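PDB 7BYY: acetyltransferase from Escherichia coli, which acetylates aminoacyl-tRNAs as the toxin of a toxin-antitoxin system, with glycyl-tRNA a probable substrate and acetyl-CoA the probable donor. Local coordinates for residues A[95-100]-A[135-141]; A[115-119]-A[149-155]. The protein carries 1 engineered substitution. Residues are numbered along the deposited sequence.

Contact 1: residues A[95-100]-A[135-141]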
loop_
_atom_site.group_PDB
_atom_site.type_symbol
_atom_site.label_atom_id
_atom_site.label_comp_id
_atom_site.label_asym_id
_atom_site.label_seq_id
_atom_site.Cartn_x
_atom_site.Cartn_y
_atom_site.Cartn_z
ATOM N N ILE A 95 7.615 6.524 6.475
ATOM C CA ILE A 95 8.040 5.893 5.229
ATOM C C ILE A 95 7.096 4.729 4.957
ATOM O O ILE A 95 7.073 3.747 5.708
ATOM C CB ILE A 95 9.499 5.422 5.306
ATOM C CG1 ILE A 95 10.447 6.621 5.322
ATOM C CG2 ILE A 95 9.830 4.502 4.144
ATOM C CD1 ILE A 95 10.317 7.513 4.106
ATOM N N GLY A 96 6.315 4.833 3.878
ATOM C CA GLY A 96 5.418 3.762 3.486
ATOM C C GLY A 96 6.137 2.752 2.616
ATOM O O GLY A 96 6.794 3.117 1.637
ATOM N N VAL A 97 6.025 1.474 2.987
ATOM C CA VAL A 97 6.677 0.381 2.273
ATOM C C VAL A 97 5.727 -0.808 2.211
ATOM O O VAL A 97 4.691 -0.845 2.877
ATOM C CB VAL A 97 8.007 -0.057 2.931
ATOM C CG1 VAL A 97 9.015 1.088 2.962
ATOM C CG2 VAL A 97 7.751 -0.616 4.325
ATOM N N VAL A 98 6.104 -1.795 1.407
ATOM C CA VAL A 98 5.439 -3.091 1.391
ATOM C C VAL A 98 6.292 -4.053 2.204
ATOM O O VAL A 98 7.482 -4.229 1.920
ATOM C CB VAL A 98 5.234 -3.604 -0.042
ATOM C CG1 VAL A 98 4.835 -5.074 -0.020
ATOM C CG2 VAL A 98 4.181 -2.767 -0.757
ATOM N N ARG A 99 5.699 -4.670 3.222
ATOM C CA ARG A 99 6.433 -5.605 4.063
ATOM C C ARG A 99 6.270 -7.025 3.539
ATOM O O ARG A 99 5.149 -7.481 3.296
ATOM C CB ARG A 99 5.969 -5.536 5.518
ATOM C CG ARG A 99 6.657 -6.571 6.396
ATOM C CD ARG A 99 6.238 -6.471 7.845
ATOM N NE ARG A 99 4.795 -6.332 7.979
ATOM C CZ ARG A 99 4.112 -6.667 9.067
ATOM N NH1 ARG A 99 4.749 -7.173 10.119
ATOM N NH2 ARG A 99 2.792 -6.499 9.101
ATOM N N LEU A 100 7.396 -7.714 3.363
ATOM C CA LEU A 100 7.404 -9.141 3.067
ATOM C C LEU A 100 7.439 -9.886 4.395
ATOM O O LEU A 100 8.438 -9.830 5.120
ATOM C CB LEU A 100 8.601 -9.506 2.191
ATOM C CG LEU A 100 8.583 -10.900 1.566
ATOM C CD1 LEU A 100 7.386 -11.037 0.653
ATOM C CD2 LEU A 100 9.867 -11.170 0.802
ATOM N N ILE A 135 5.421 3.656 -2.798
ATOM C CA ILE A 135 6.101 3.115 -1.632
ATOM C C ILE A 135 7.598 3.318 -1.820
ATOM O O ILE A 135 8.090 3.489 -2.936
ATOM C CB ILE A 135 5.757 1.627 -1.388
ATOM C CG1 ILE A 135 6.063 0.764 -2.617
ATOM C CG2 ILE A 135 4.293 1.482 -1.017
ATOM C CD1 ILE A 135 7.496 0.287 -2.718
ATOM N N LYS A 136 8.323 3.323 -0.702
ATOM C CA LYS A 136 9.761 3.551 -0.748
ATOM C C LYS A 136 10.557 2.281 -1.006
ATOM O O LYS A 136 11.685 2.363 -1.503
ATOM C CB LYS A 136 10.234 4.198 0.557
ATOM C CG LYS A 136 9.786 5.640 0.716
ATOM C CD LYS A 136 10.296 6.491 -0.431
ATOM C CE LYS A 136 9.836 7.929 -0.302
ATOM N NZ LYS A 136 10.587 8.808 -1.239
ATOM N N GLY A 137 10.000 1.117 -0.693
ATOM C CA GLY A 137 10.709 -0.127 -0.919
ATOM C C GLY A 137 9.994 -1.282 -0.249
ATOM O O GLY A 137 8.787 -1.228 -0.011
ATOM N N VAL A 138 10.762 -2.326 0.051
ATOM C CA VAL A 138 10.246 -3.530 0.688
ATOM C C VAL A 138 11.026 -3.775 1.973
ATOM O O VAL A 138 12.264 -3.768 1.971
ATOM C CB VAL A 138 10.330 -4.751 -0.246
ATOM C CG1 VAL A 138 10.010 -6.027 0.520
ATOM C CG2 VAL A 138 9.380 -4.584 -1.419
ATOM N N TYR A 139 10.299 -3.987 3.063
ATOM C CA TYR A 139 10.873 -4.282 4.365
ATOM C C TYR A 139 10.558 -5.725 4.740
ATOM O O TYR A 139 9.513 -6.266 4.368
ATOM C CB TYR A 139 10.325 -3.318 5.425
ATOM C CG TYR A 139 10.707 -3.657 6.847
ATOM C CD1 TYR A 139 9.881 -4.448 7.640
ATOM C CD2 TYR A 139 11.882 -3.176 7.404
ATOM C CE1 TYR A 139 10.221 -4.759 8.940
ATOM C CE2 TYR A 139 12.229 -3.479 8.707
ATOM C CZ TYR A 139 11.395 -4.272 9.470
ATOM O OH TYR A 139 11.737 -4.577 10.767
ATOM N N LEU A 140 11.472 -6.355 5.474
ATOM C CA LEU A 140 11.248 -7.717 5.935
ATOM C C LEU A 140 12.069 -7.968 7.191
ATOM O O LEU A 140 12.990 -7.219 7.522
ATOM C CB LEU A 140 11.585 -8.747 4.848
ATOM C CG LEU A 140 12.980 -8.785 4.218
ATOM C CD1 LEU A 140 13.952 -9.604 5.051
ATOM C CD2 LEU A 140 12.876 -9.363 2.819
ATOM N N ASP A 141 11.718 -9.046 7.882
ATOM C CA ASP A 141 12.414 -9.497 9.084
ATOM C C ASP A 141 12.920 -10.908 8.795
ATOM O O ASP A 141 12.161 -11.879 8.885
ATOM C CB ASP A 141 11.488 -9.452 10.297
ATOM C CG ASP A 141 11.448 -8.082 10.951
ATOM O OD1 ASP A 141 12.493 -7.637 11.474
ATOM O OD2 ASP A 141 10.368 -7.452 10.944
#

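Contact 2: residues A[115-119]-A[149-155]. Engineered in segment 115-119: Asp-115 (natural residue Gly).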
loop_
_atom_site.group_PDB
_atom_site.type_symbol
_atom_site.label_atom_id
_atom_site.label_comp_id
_atom_site.label_asym_id
_atom_site.label_seq_id
_atom_site.Cartn_x
_atom_site.Cartn_y
_atom_site.Cartn_z
ATOM N N ASP A 115 13.351 -20.287 -4.876
ATOM C CA ASP A 115 13.462 -19.204 -3.904
ATOM C C ASP A 115 13.398 -17.846 -4.597
ATOM O O ASP A 115 12.660 -16.950 -4.172
ATOM C CB ASP A 115 14.769 -19.344 -3.119
ATOM C CG ASP A 115 14.690 -20.385 -2.014
ATOM O OD1 ASP A 115 14.568 -21.590 -2.330
ATOM O OD2 ASP A 115 14.772 -19.998 -0.825
ATOM N N GLN A 116 14.162 -17.685 -5.683
ATOM C CA GLN A 116 14.258 -16.401 -6.370
ATOM C C GLN A 116 13.123 -16.191 -7.365
ATOM O O GLN A 116 12.703 -15.049 -7.585
ATOM C CB GLN A 116 15.612 -16.293 -7.081
ATOM C CG GLN A 116 15.865 -14.960 -7.773
ATOM C CD GLN A 116 17.187 -14.924 -8.527
ATOM O OE1 GLN A 116 18.160 -15.569 -8.132
ATOM N NE2 GLN A 116 17.226 -14.166 -9.619
ATOM N N ASP A 117 12.618 -17.267 -7.975
ATOM C CA ASP A 117 11.500 -17.132 -8.902
ATOM C C ASP A 117 10.288 -16.518 -8.216
ATOM O O ASP A 117 9.566 -15.710 -8.813
ATOM C CB ASP A 117 11.148 -18.495 -9.495
ATOM C CG ASP A 117 12.216 -19.014 -10.432
ATOM O OD1 ASP A 117 13.148 -18.247 -10.760
ATOM O OD2 ASP A 117 12.126 -20.190 -10.839
ATOM N N LEU A 118 10.053 -16.884 -6.954
ATOM C CA LEU A 118 8.969 -16.271 -6.197
ATOM C C LEU A 118 9.271 -14.820 -5.857
ATOM O O LEU A 118 8.351 -13.995 -5.807
ATOM C CB LEU A 118 8.705 -17.063 -4.920
ATOM C CG LEU A 118 7.345 -17.757 -4.895
ATOM C CD1 LEU A 118 7.212 -18.621 -3.665
ATOM C CD2 LEU A 118 6.208 -16.746 -4.987
ATOM N N LEU A 119 10.541 -14.491 -5.614
ATOM C CA LEU A 119 10.882 -13.114 -5.281
ATOM C C LEU A 119 10.730 -12.197 -6.489
ATOM O O LEU A 119 10.282 -11.054 -6.352
ATOM C CB LEU A 119 12.302 -13.040 -4.728
ATOM C CG LEU A 119 12.601 -11.744 -3.976
ATOM C CD1 LEU A 119 11.876 -11.716 -2.639
ATOM C CD2 LEU A 119 14.091 -11.567 -3.783
ATOM N N PHE A 149 20.152 -15.061 1.674
ATOM C CA PHE A 149 19.325 -15.084 0.473
ATOM C C PHE A 149 18.876 -13.678 0.087
ATOM O O PHE A 149 19.143 -13.210 -1.027
ATOM C CB PHE A 149 18.119 -16.003 0.684
ATOM C CG PHE A 149 17.097 -15.924 -0.412
ATOM C CD1 PHE A 149 17.353 -16.478 -1.655
ATOM C CD2 PHE A 149 15.880 -15.296 -0.200
ATOM C CE1 PHE A 149 16.412 -16.406 -2.668
ATOM C CE2 PHE A 149 14.937 -15.219 -1.209
ATOM C CZ PHE A 149 15.204 -15.777 -2.444
ATOM N N TYR A 150 18.188 -12.985 1.001
ATOM C CA TYR A 150 17.707 -11.641 0.693
ATOM C C TYR A 150 18.869 -10.676 0.479
ATOM O O TYR A 150 18.788 -9.776 -0.365
ATOM C CB TYR A 150 16.783 -11.140 1.806
ATOM C CG TYR A 150 15.539 -11.986 2.013
ATOM C CD1 TYR A 150 14.513 -12.000 1.071
ATOM C CD2 TYR A 150 15.392 -12.768 3.152
ATOM C CE1 TYR A 150 13.375 -12.774 1.262
ATOM C CE2 TYR A 150 14.263 -13.543 3.352
ATOM C CZ TYR A 150 13.257 -13.546 2.407
ATOM O OH TYR A 150 12.135 -14.322 2.616
ATOM N N ALA A 151 19.962 -10.853 1.229
ATOM C CA ALA A 151 21.142 -10.022 1.014
ATOM C C ALA A 151 21.739 -10.259 -0.364
ATOM O O ALA A 151 22.259 -9.324 -0.985
ATOM C CB ALA A 151 22.189 -10.293 2.095
ATOM N N ARG A 152 21.660 -11.492 -0.863
ATOM C CA ARG A 152 22.199 -11.804 -2.179
ATOM C C ARG A 152 21.370 -11.224 -3.314
ATOM O O ARG A 152 21.809 -11.284 -4.467
ATOM C CB ARG A 152 22.329 -13.320 -2.356
ATOM C CG ARG A 152 23.679 -13.861 -1.919
ATOM C CD ARG A 152 23.907 -15.278 -2.408
ATOM N NE ARG A 152 23.321 -16.268 -1.512
ATOM C CZ ARG A 152 22.155 -16.868 -1.726
ATOM N NH1 ARG A 152 21.452 -16.577 -2.812
ATOM N NH2 ARG A 152 21.697 -17.760 -0.856
ATOM N N LEU A 153 20.198 -10.662 -3.027
ATOM C CA LEU A 153 19.332 -10.116 -4.062
ATOM C C LEU A 153 18.976 -8.657 -3.792
ATOM O O LEU A 153 17.939 -8.172 -4.249
ATOM C CB LEU A 153 18.073 -10.967 -4.214
ATOM C CG LEU A 153 18.349 -12.464 -4.376
ATOM C CD1 LEU A 153 17.169 -13.283 -3.914
ATOM C CD2 LEU A 153 18.701 -12.800 -5.816
ATOM N N GLY A 154 19.825 -7.945 -3.046
ATOM C CA GLY A 154 19.752 -6.498 -2.929
ATOM C C GLY A 154 19.498 -5.994 -1.522
ATOM O O GLY A 154 19.889 -4.868 -1.194
ATOM N N PHE A 155 18.837 -6.795 -0.688
ATOM C CA PHE A 155 18.434 -6.322 0.632
ATOM C C PHE A 155 19.651 -6.017 1.497
ATOM O O PHE A 155 20.609 -6.795 1.546
ATOM C CB PHE A 155 17.543 -7.358 1.315
ATOM C CG PHE A 155 16.143 -7.408 0.773
ATOM C CD1 PHE A 155 15.836 -8.209 -0.314
ATOM C CD2 PHE A 155 15.133 -6.659 1.352
ATOM C CE1 PHE A 155 14.547 -8.264 -0.812
ATOM C CE2 PHE A 155 13.841 -6.706 0.858
ATOM C CZ PHE A 155 13.547 -7.510 -0.225
#

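Contact 1: residues A[95-100]-A[135-141]
Val-98, Leu-100, Val-138 and Leu-140 form the apolar centre of this parallel strand pair, the two strands of the beta-alpha-beta unit in the GNAT fold. All four lie on the sheet face packed by helix 114-132, whose Phe-122 and Ile-129 meet Val-98. Across the pair Leu-100 CB lies 4.1 Å from Val-138 CG1, and Leu-100 CD2 lies 4.0 Å from Leu-140 CD2. On the reverse face Tyr-139 presents its ring edge to Arg-99, with CD1 4.1 Å from CG of the arginine, while Val-97 CG2 packs 3.9 Å from Tyr-139 CB.

Between these layers the backbones bond in parallel register, Val-98 facing Val-138 and Arg-99 facing Tyr-139. Val-98 bonds through both its backbone N and O: N donates to Gly-137 O (3.1 Å) and O accepts from Tyr-139 N (3.0 Å). Leu-100 N to Tyr-139 O (2.8 Å) continues the pairing. Strands 95-100 and 137-141 cross at 36°, consistent with the splay of the two central parallel strands that in GNAT enzymes opens the acetyl-CoA cleft.

At the polar edge the guanidinium of Arg-99 reaches Thr-74 and lies against Tyr-76 in a cation-pi contact. The Lys-136 ammonium hydrogen-bonds Asn-51 O of the second subunit and forms a salt bridge with Asp-53 of that subunit. The lysine backbone stays with the pair: Lys-136 N donates to Gly-96 O at 2.8 Å, nearly straight at 168°.

Contact 2: residues A[115-119]-A[149-155]
Leu-119 is the bump that joins the crossover helix 114-132 of the beta-alpha-beta unit to helix 147-151 and the turn that follows, on the sheet face that bears Leu-100 and Leu-140, both touched by Tyr-150. Its isobutyl group enters a hollow lined by Tyr-150, Leu-153 and Phe-155: Leu-119 CD2 comes to 3.5 Å from Leu-153 CD1 and 4.5 Å from Phe-155 CE1. Leu-119 CD1 meets the ring edge of Tyr-150, 4.3 Å from Tyr-150 CE1. A type I turn from Ala-151 to Gly-154 brings Leu-153 round to face the helix; Tyr-150 O accepts from both Leu-153 N and Phe-155 N. The second bump runs the opposite way. The Phe-149 ring pushes against the backbone of the helix, its CZ 3.3 Å from Asp-115 O, and the engineered Asp-115 places OD2 over one ring face. Nearer solvent, Gln-116 OE1 touches Leu-153 CD2 at 3.7 Å. No hydrogen bond crosses between the segments, so their direct attachment rests on van der Waals fit and apolar burial.

How the contacts relate
Contact 1 belongs to the buried centre of the sheet, whereas contact 2 is only partly buried and reaches solvent at Gln-116. Helix 114-132, which carries one side of contact 2, is the crossover between the strands of contact 1, so the segments of the two contacts alternate along the chain. Backbone hydrogen bonds fix the strands in register; the helix and turn meet without any. The two centres are 15 Å apart, yet the apolar layers merge: Leu-140 CD2 touches Phe-155 CE2 at 3.4 Å and Tyr-150 CD1 at 3.6 Å. Only contact 1 reaches the second subunit; contact 2 remains within its own chain.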